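Local coordinates for class B carbapenemase GOB-18 (Elizabethkingia meningoseptica, PDB 5K0W), which probably hydrolyses beta-lactam antibiotics, carbapenems included, as a subclass B3 metallo-beta-lactamase with two zinc ions in its active site, at residues 31-36 against 48-53; 203-208 against 280-285. All blocks are in the same frame, centred on the assembly; numbering follows the deposited sequence.

Interaction 1. Residues 31-36 against 48-53; sequences WNQAYE and GTYDLA
Thr49 OG1 is held by two hydrogen bonds: it donates to Trp31 O at 2.7 Å and accepts from Leu52 N at 3.0 Å. The second closes an ST motif. With chi1 at 67°, OG1 sits between the backbone N and the carbonyl carbon, within range of both partners, although it meets Trp31 O from above the carbonyl plane. A straighter bond follows, Tyr50 N to Gln33 O at 2.7 Å, lying in the carbonyl plane with an N-H...O angle of 164°. Residues 48-53 link strands 44-46 and 55-59, which are neighbours in the seven-stranded sheet of the metallo-beta-lactamase fold, and residues 31-36 pack against this connection just before strand 38-41. Gln33 NE2 lies over one face of the Tyr50 ring, toward its rim, 3.3 Å from Tyr50 CD1, with amide and ring planes 20° apart; His248 also stacks on Tyr50. Tyr35 crosses Tyr50 obliquely, its CD1 3.5 Å from Tyr50 CD1. At the far end, Leu52 CD2 stands over a face of the Trp31 indole, 3.7 Å from the five-membered ring centroid, a CH-pi contact. Trp31 NE1 makes only a weak bond to Asp51 OD2, whose stronger partner is ND1 of the zinc ligand His241. A water donates to both Tyr35 O and Gly48 O, bridging the two backbones.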
ATOM      1  N   TRP A  31       7.613  12.275  -3.226  1.00 32.22           N
ATOM      2  CA  TRP A  31       6.950  11.162  -3.900  1.00 32.85           C
ATOM      3  C   TRP A  31       7.764  10.527  -5.009  1.00 37.22           C
ATOM      4  O   TRP A  31       7.725   9.301  -5.169  1.00 36.16           O
ATOM      5  CB  TRP A  31       5.578  11.597  -4.426  1.00 32.12           C
ATOM      6  CG  TRP A  31       4.517  11.684  -3.363  1.00 33.48           C
ATOM      7  CD1 TRP A  31       4.702  11.769  -2.008  1.00 36.45           C
ATOM      8  CD2 TRP A  31       3.107  11.737  -3.580  1.00 33.52           C
ATOM      9  NE1 TRP A  31       3.491  11.859  -1.372  1.00 35.93           N
ATOM     10  CE2 TRP A  31       2.493  11.860  -2.311  1.00 37.61           C
ATOM     11  CE3 TRP A  31       2.300  11.734  -4.732  1.00 34.97           C
ATOM     12  CZ2 TRP A  31       1.105  11.937  -2.160  1.00 37.14           C
ATOM     13  CZ3 TRP A  31       0.925  11.823  -4.581  1.00 36.52           C
ATOM     14  CH2 TRP A  31       0.339  11.899  -3.308  1.00 37.15           C
ATOM     15  N   ASN A  32       8.483  11.363  -5.788  1.00 34.41           N
ATOM     16  CA  ASN A  32       9.316  10.929  -6.919  1.00 33.83           C
ATOM     17  C   ASN A  32      10.799  10.976  -6.571  1.00 34.71           C
ATOM     18  O   ASN A  32      11.637  10.659  -7.405  1.00 35.33           O
ATOM     19  CB  ASN A  32       9.006  11.771  -8.165  1.00 37.41           C
ATOM     20  CG  ASN A  32       7.531  11.960  -8.407  1.00 69.69           C
ATOM     21  OD1 ASN A  32       6.756  10.995  -8.452  1.00 68.84           O
ATOM     22  ND2 ASN A  32       7.110  13.211  -8.540  1.00 61.05           N
ATOM     23  N   GLN A  33      11.114  11.353  -5.335  1.00 29.39           N
ATOM     24  CA  GLN A  33      12.471  11.455  -4.809  1.00 29.28           C
ATOM     25  C   GLN A  33      13.001  10.060  -4.484  1.00 31.38           C
ATOM     26  O   GLN A  33      12.301   9.277  -3.831  1.00 31.60           O
ATOM     27  CB  GLN A  33      12.460  12.350  -3.557  1.00 30.96           C
ATOM     28  CG  GLN A  33      13.808  12.909  -3.152  1.00 36.20           C
ATOM     29  CD  GLN A  33      13.825  13.293  -1.695  1.00 50.17           C
ATOM     30  OE1 GLN A  33      12.957  14.020  -1.195  1.00 38.85           O
ATOM     31  NE2 GLN A  33      14.830  12.825  -0.988  1.00 44.78           N
ATOM     32  N   ALA A  34      14.232   9.750  -4.930  1.00 25.52           N
ATOM     33  CA  ALA A  34      14.857   8.442  -4.715  1.00 24.17           C
ATOM     34  C   ALA A  34      15.208   8.182  -3.257  1.00 28.19           C
ATOM     35  O   ALA A  34      15.549   9.107  -2.517  1.00 29.26           O
ATOM     36  CB  ALA A  34      16.102   8.303  -5.573  1.00 24.40           C
ATOM     37  N   TYR A  35      15.128   6.916  -2.859  1.00 23.03           N
ATOM     38  CA  TYR A  35      15.485   6.443  -1.532  1.00 22.13           C
ATOM     39  C   TYR A  35      16.190   5.107  -1.692  1.00 27.80           C
ATOM     40  O   TYR A  35      15.725   4.242  -2.437  1.00 29.55           O
ATOM     41  CB  TYR A  35      14.252   6.310  -0.626  1.00 21.86           C
ATOM     42  CG  TYR A  35      14.595   6.053   0.825  1.00 22.02           C
ATOM     43  CD1 TYR A  35      14.906   7.100   1.685  1.00 24.54           C
ATOM     44  CD2 TYR A  35      14.599   4.768   1.341  1.00 21.83           C
ATOM     45  CE1 TYR A  35      15.241   6.873   3.016  1.00 24.53           C
ATOM     46  CE2 TYR A  35      14.931   4.526   2.671  1.00 22.61           C
ATOM     47  CZ  TYR A  35      15.249   5.585   3.506  1.00 29.21           C
ATOM     48  OH  TYR A  35      15.567   5.376   4.824  1.00 29.05           O
ATOM     49  N   GLU A  36      17.315   4.956  -1.005  1.00 23.63           N
ATOM     50  CA  GLU A  36      18.161   3.771  -1.010  1.00 24.00           C
ATOM     51  C   GLU A  36      17.430   2.550  -0.423  1.00 27.32           C
ATOM     52  O   GLU A  36      17.009   2.601   0.737  1.00 26.13           O
ATOM     53  CB  GLU A  36      19.433   4.080  -0.209  1.00 25.97           C
ATOM     54  CG  GLU A  36      20.685   3.454  -0.779  1.00 39.51           C
ATOM     55  CD  GLU A  36      21.210   2.321   0.075  1.00 71.11           C
ATOM     56  OE1 GLU A  36      21.268   1.176  -0.428  1.00 69.33           O
ATOM     57  OE2 GLU A  36      21.535   2.571   1.260  1.00 73.12           O
ATOM     58  N   GLY A  48      10.619   1.211  -2.245  1.00 22.31           N
ATOM     59  CA  GLY A  48       9.878   2.418  -2.587  1.00 21.70           C
ATOM     60  C   GLY A  48      10.724   3.651  -2.751  1.00 26.28           C
ATOM     61  O   GLY A  48      11.955   3.584  -2.719  1.00 27.87           O
ATOM     62  N   THR A  49      10.061   4.785  -2.961  1.00 21.28           N
ATOM     63  CA  THR A  49      10.711   6.092  -3.122  1.00 19.57           C
ATOM     64  C   THR A  49      10.833   6.711  -1.734  1.00 20.71           C
ATOM     65  O   THR A  49      10.514   6.046  -0.739  1.00 19.17           O
ATOM     66  CB  THR A  49       9.892   7.024  -4.058  1.00 22.68           C
ATOM     67  OG1 THR A  49       8.643   7.377  -3.441  1.00 21.27           O
ATOM     68  CG2 THR A  49       9.705   6.478  -5.458  1.00 12.08           C
ATOM     69  N   TYR A  50      11.256   7.987  -1.660  1.00 16.88           N
ATOM     70  CA  TYR A  50      11.405   8.688  -0.388  1.00 16.60           C
ATOM     71  C   TYR A  50      10.144   8.618   0.476  1.00 18.43           C
ATOM     72  O   TYR A  50      10.248   8.293   1.648  1.00 18.05           O
ATOM     73  CB  TYR A  50      11.923  10.130  -0.572  1.00 18.74           C
ATOM     74  CG  TYR A  50      12.524  10.695   0.697  1.00 21.88           C
ATOM     75  CD1 TYR A  50      13.830  10.386   1.073  1.00 23.89           C
ATOM     76  CD2 TYR A  50      11.769  11.492   1.553  1.00 23.43           C
ATOM     77  CE1 TYR A  50      14.381  10.882   2.252  1.00 25.32           C
ATOM     78  CE2 TYR A  50      12.310  12.000   2.732  1.00 25.03           C
ATOM     79  CZ  TYR A  50      13.611  11.678   3.088  1.00 34.41           C
ATOM     80  OH  TYR A  50      14.143  12.171   4.256  1.00 37.69           O
ATOM     81  N   ASP A  51       8.958   8.848  -0.107  1.00 15.13           N
ATOM     82  CA  ASP A  51       7.710   8.756   0.652  1.00 15.38           C
ATOM     83  C   ASP A  51       6.776   7.626   0.217  1.00 18.92           C
ATOM     84  O   ASP A  51       6.014   7.126   1.043  1.00 19.20           O
ATOM     85  CB  ASP A  51       6.954  10.096   0.675  1.00 17.57           C
ATOM     86  CG  ASP A  51       5.854  10.123   1.724  1.00 21.18           C
ATOM     87  OD1 ASP A  51       6.096   9.640   2.855  1.00 21.69           O
ATOM     88  OD2 ASP A  51       4.761  10.610   1.413  1.00 24.21           O
ATOM     89  N   LEU A  52       6.814   7.232  -1.060  1.00 15.39           N
ATOM     90  CA  LEU A  52       5.916   6.195  -1.549  1.00 15.97           C
ATOM     91  C   LEU A  52       6.447   4.809  -1.341  1.00 21.63           C
ATOM     92  O   LEU A  52       7.280   4.328  -2.115  1.00 23.98           O
ATOM     93  CB  LEU A  52       5.437   6.460  -2.990  1.00 16.08           C
ATOM     94  CG  LEU A  52       4.867   7.867  -3.236  1.00 20.89           C
ATOM     95  CD1 LEU A  52       4.543   8.090  -4.708  1.00 22.21           C
ATOM     96  CD2 LEU A  52       3.661   8.130  -2.365  1.00 20.15           C
ATOM     97  N   ALA A  53       5.987   4.180  -0.264  1.00 17.05           N
ATOM     98  CA  ALA A  53       6.402   2.841   0.135  1.00 17.39           C
ATOM     99  C   ALA A  53       6.005   1.761  -0.857  1.00 22.16           C
ATOM    100  O   ALA A  53       4.846   1.685  -1.287  1.00 22.45           O
ATOM    101  CB  ALA A  53       5.863   2.508   1.520  1.00 18.02           C
TER
HETATM  102  O   HOH W   1      13.882   2.225  -1.670  1.00 27.54           O

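Interaction 2. Residues 203-208 against 280-285; sequences VIVDKK and LNKIKK
Neither segment brings an aromatic ring; two flat groups are instead approached from above their planes, the Lys207 peptide carbonyl by Lys282 NZ and, within 280-285, the Asn281 side-chain amide by Lys284 NZ, which donates to Asn281 OD1 at 3.1 Å. Lys282 NZ donates to Lys207 O at 2.8 Å, standing 69° out of the carbonyl plane with a C=O...N angle of only 110°, so the bond does not follow a lone pair. Just beyond residues 203-208, the Phe209 ring gives the same ammonium a cation-pi partner. The bonded carbonyl and the ring would both probably favour the charged form. The torsions explain the reach: CG of Lys282 is anti to the backbone N, the chain runs out toward the loop, and a bend at chi4 (74°) turns NZ to Lys207. On the way its methylenes cross Val203 obliquely, Lys282 CD lying 3.8 Å from Val203 CG1, and Lys282 CE comes to 3.5 Å from Val205 O. Lys208 extends beyond CG, carrying its NZ to 3.5 Å from Lys285 O. Lys285 folds back through bends at chi2, chi3 and chi4, and its NZ bonds weakly to Lys282 O. Lys208 NZ and Lys285 NZ, like charges, are 6.3 Å apart. This surface contact joins the C-terminal part of helix 265-284, and Lys285 after it, to the loop between strand 192-198 and helix 218-230, with Val203 resting on Tyr222, Val205 on Ile218 and Ile283 on Gln219 of that latter helix.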
ATOM      1  N   VAL A 203      -8.975  10.401   6.045  1.00 21.62           N
ATOM      2  CA  VAL A 203     -10.138  10.920   5.296  1.00 21.81           C
ATOM      3  C   VAL A 203      -9.683  11.937   4.238  1.00 26.34           C
ATOM      4  O   VAL A 203      -9.127  12.972   4.597  1.00 24.61           O
ATOM      5  CB  VAL A 203     -11.286  11.457   6.217  1.00 25.01           C
ATOM      6  CG1 VAL A 203     -12.459  12.009   5.397  1.00 25.00           C
ATOM      7  CG2 VAL A 203     -11.775  10.374   7.167  1.00 24.39           C
ATOM      8  N   ILE A 204      -9.945  11.639   2.941  1.00 25.16           N
ATOM      9  CA  ILE A 204      -9.573  12.484   1.786  1.00 25.80           C
ATOM     10  C   ILE A 204     -10.670  13.457   1.306  1.00 29.69           C
ATOM     11  O   ILE A 204     -10.373  14.386   0.539  1.00 31.31           O
ATOM     12  CB  ILE A 204      -8.954  11.657   0.630  1.00 29.43           C
ATOM     13  CG1 ILE A 204     -10.002  10.720  -0.042  1.00 29.76           C
ATOM     14  CG2 ILE A 204      -7.737  10.875   1.161  1.00 31.12           C
ATOM     15  CD1 ILE A 204      -9.542  10.002  -1.276  1.00 37.48           C
ATOM     16  N   VAL A 205     -11.924  13.238   1.758  1.00 24.37           N
ATOM     17  CA  VAL A 205     -13.072  14.091   1.416  1.00 24.26           C
ATOM     18  C   VAL A 205     -13.227  15.260   2.391  1.00 32.88           C
ATOM     19  O   VAL A 205     -13.178  15.083   3.613  1.00 33.74           O
ATOM     20  CB  VAL A 205     -14.414  13.347   1.162  1.00 26.67           C
ATOM     21  CG1 VAL A 205     -14.350  12.513  -0.103  1.00 26.24           C
ATOM     22  CG2 VAL A 205     -14.851  12.503   2.360  1.00 26.21           C
ATOM     23  N   ASP A 206     -13.429  16.451   1.832  1.00 32.58           N
ATOM     24  CA  ASP A 206     -13.613  17.721   2.548  1.00 33.72           C
ATOM     25  C   ASP A 206     -15.096  17.910   2.954  1.00 34.55           C
ATOM     26  O   ASP A 206     -15.374  18.526   3.981  1.00 34.14           O
ATOM     27  CB  ASP A 206     -13.158  18.897   1.657  1.00 37.43           C
ATOM     28  CG  ASP A 206     -11.939  18.613   0.772  1.00 60.38           C
ATOM     29  OD1 ASP A 206     -12.078  17.824  -0.221  1.00 61.93           O
ATOM     30  OD2 ASP A 206     -10.864  19.204   1.037  1.00 69.55           O
ATOM     31  N   LYS A 207     -16.030  17.357   2.149  1.00 29.11           N
ATOM     32  CA  LYS A 207     -17.478  17.402   2.356  1.00 28.52           C
ATOM     33  C   LYS A 207     -18.009  16.286   3.304  1.00 32.83           C
ATOM     34  O   LYS A 207     -17.311  15.302   3.555  1.00 33.47           O
ATOM     35  CB  LYS A 207     -18.210  17.389   0.997  1.00 30.75           C
ATOM     36  CG  LYS A 207     -18.056  16.102   0.188  1.00 45.23           C
ATOM     37  CD  LYS A 207     -18.839  16.152  -1.127  1.00 52.67           C
ATOM     38  CE  LYS A 207     -18.932  14.790  -1.773  1.00 63.43           C
ATOM     39  NZ  LYS A 207     -19.921  14.749  -2.877  1.00 73.86           N
ATOM     40  N   LYS A 208     -19.254  16.448   3.808  1.00 28.51           N
ATOM     41  CA  LYS A 208     -19.966  15.524   4.712  1.00 27.51           C
ATOM     42  C   LYS A 208     -20.166  14.172   4.066  1.00 27.81           C
ATOM     43  O   LYS A 208     -20.519  14.122   2.893  1.00 26.23           O
ATOM     44  CB  LYS A 208     -21.335  16.106   5.124  1.00 30.68           C
ATOM     45  CG  LYS A 208     -21.236  17.388   5.947  1.00 45.98           C
ATOM     46  CD  LYS A 208     -22.592  18.017   6.259  1.00 53.90           C
ATOM     47  CE  LYS A 208     -22.403  19.328   6.998  1.00 59.78           C
ATOM     48  NZ  LYS A 208     -23.686  19.881   7.497  1.00 70.67           N
ATOM     49  N   LEU A 280     -14.332  10.766  14.019  1.00 28.62           N
ATOM     50  CA  LEU A 280     -15.507  11.032  14.838  1.00 27.74           C
ATOM     51  C   LEU A 280     -15.823  12.508  14.845  1.00 32.33           C
ATOM     52  O   LEU A 280     -16.999  12.859  14.782  1.00 32.64           O
ATOM     53  CB  LEU A 280     -15.360  10.505  16.272  1.00 27.36           C
ATOM     54  CG  LEU A 280     -15.280   8.989  16.436  1.00 31.53           C
ATOM     55  CD1 LEU A 280     -14.483   8.609  17.692  1.00 31.12           C
ATOM     56  CD2 LEU A 280     -16.669   8.341  16.405  1.00 31.44           C
ATOM     57  N   ASN A 281     -14.789  13.376  14.870  1.00 28.60           N
ATOM     58  CA  ASN A 281     -15.001  14.820  14.850  1.00 28.40           C
ATOM     59  C   ASN A 281     -15.651  15.257  13.549  1.00 32.06           C
ATOM     60  O   ASN A 281     -16.443  16.206  13.536  1.00 32.29           O
ATOM     61  CB  ASN A 281     -13.716  15.579  15.109  1.00 30.36           C
ATOM     62  CG  ASN A 281     -13.947  16.775  15.966  1.00 62.96           C
ATOM     63  OD1 ASN A 281     -14.152  16.660  17.174  1.00 57.73           O
ATOM     64  ND2 ASN A 281     -13.976  17.939  15.342  1.00 59.57           N
ATOM     65  N   LYS A 282     -15.361  14.525  12.458  1.00 27.92           N
ATOM     66  CA  LYS A 282     -15.955  14.780  11.143  1.00 27.35           C
ATOM     67  C   LYS A 282     -17.449  14.361  11.138  1.00 32.78           C
ATOM     68  O   LYS A 282     -18.295  15.142  10.688  1.00 31.17           O
ATOM     69  CB  LYS A 282     -15.150  14.081  10.023  1.00 27.30           C
ATOM     70  CG  LYS A 282     -15.785  14.205   8.652  1.00 24.33           C
ATOM     71  CD  LYS A 282     -14.780  14.189   7.531  1.00 31.25           C
ATOM     72  CE  LYS A 282     -15.437  14.310   6.174  1.00 40.86           C
ATOM     73  NZ  LYS A 282     -15.916  15.684   5.898  1.00 41.88           N
ATOM     74  N   ILE A 283     -17.764  13.150  11.663  1.00 30.89           N
ATOM     75  CA  ILE A 283     -19.139  12.645  11.710  1.00 31.88           C
ATOM     76  C   ILE A 283     -20.094  13.440  12.615  1.00 39.44           C
ATOM     77  O   ILE A 283     -21.302  13.435  12.361  1.00 39.52           O
ATOM     78  CB  ILE A 283     -19.263  11.113  11.861  1.00 35.08           C
ATOM     79  CG1 ILE A 283     -18.964  10.644  13.278  1.00 35.61           C
ATOM     80  CG2 ILE A 283     -18.404  10.392  10.851  1.00 37.17           C
ATOM     81  CD1 ILE A 283     -20.037   9.802  13.870  1.00 47.63           C
ATOM     82  N   LYS A 284     -19.572  14.155  13.641  1.00 38.37           N
ATOM     83  CA  LYS A 284     -20.471  14.966  14.476  1.00 39.08           C
ATOM     84  C   LYS A 284     -21.173  16.077  13.702  1.00 43.76           C
ATOM     85  O   LYS A 284     -22.344  16.352  13.988  1.00 44.32           O
ATOM     86  CB  LYS A 284     -19.919  15.400  15.859  1.00 41.38           C
ATOM     87  CG  LYS A 284     -18.432  15.641  15.982  1.00 50.83           C
ATOM     88  CD  LYS A 284     -18.014  15.848  17.453  1.00 58.44           C
ATOM     89  CE  LYS A 284     -17.553  14.589  18.165  1.00 57.95           C
ATOM     90  NZ  LYS A 284     -16.125  14.672  18.590  1.00 58.11           N
ATOM     91  N   LYS A 285     -20.508  16.605  12.635  1.00 38.96           N
ATOM     92  CA  LYS A 285     -21.056  17.616  11.716  1.00 38.28           C
ATOM     93  C   LYS A 285     -22.284  17.096  10.914  1.00 41.40           C
ATOM     94  O   LYS A 285     -23.018  17.913  10.338  1.00 39.75           O
ATOM     95  CB  LYS A 285     -19.988  18.102  10.737  1.00 40.06           C
ATOM     96  CG  LYS A 285     -18.730  18.692  11.357  1.00 49.11           C
ATOM     97  CD  LYS A 285     -17.485  18.441  10.480  1.00 60.72           C
ATOM     98  CE  LYS A 285     -17.637  18.670   8.975  1.00 64.09           C
ATOM     99  NZ  LYS A 285     -17.917  17.402   8.225  1.00 60.52           N
TER

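Interaction 1 and interaction 2 do not touch: their centres are 30 Å apart, their nearest atoms about 9 Å. What they share is the neighbourhood of the dizinc site, approached through different ligands. In interaction 1 the side chain of Leu52 is about 5 Å from a zinc ion, that of Trp31 about 4 Å from that of Asp102, and that of Asp51 about 3 Å from that of His241, as second-shell support; Asp102, His103 and His241 hold one metal. Interaction 2 lies farther off, Val203 having its side chain about 11 Å from a zinc; its loop reaches the other metal's ligands through Ile204, which touches His100 and His175. Gln98 completes that set.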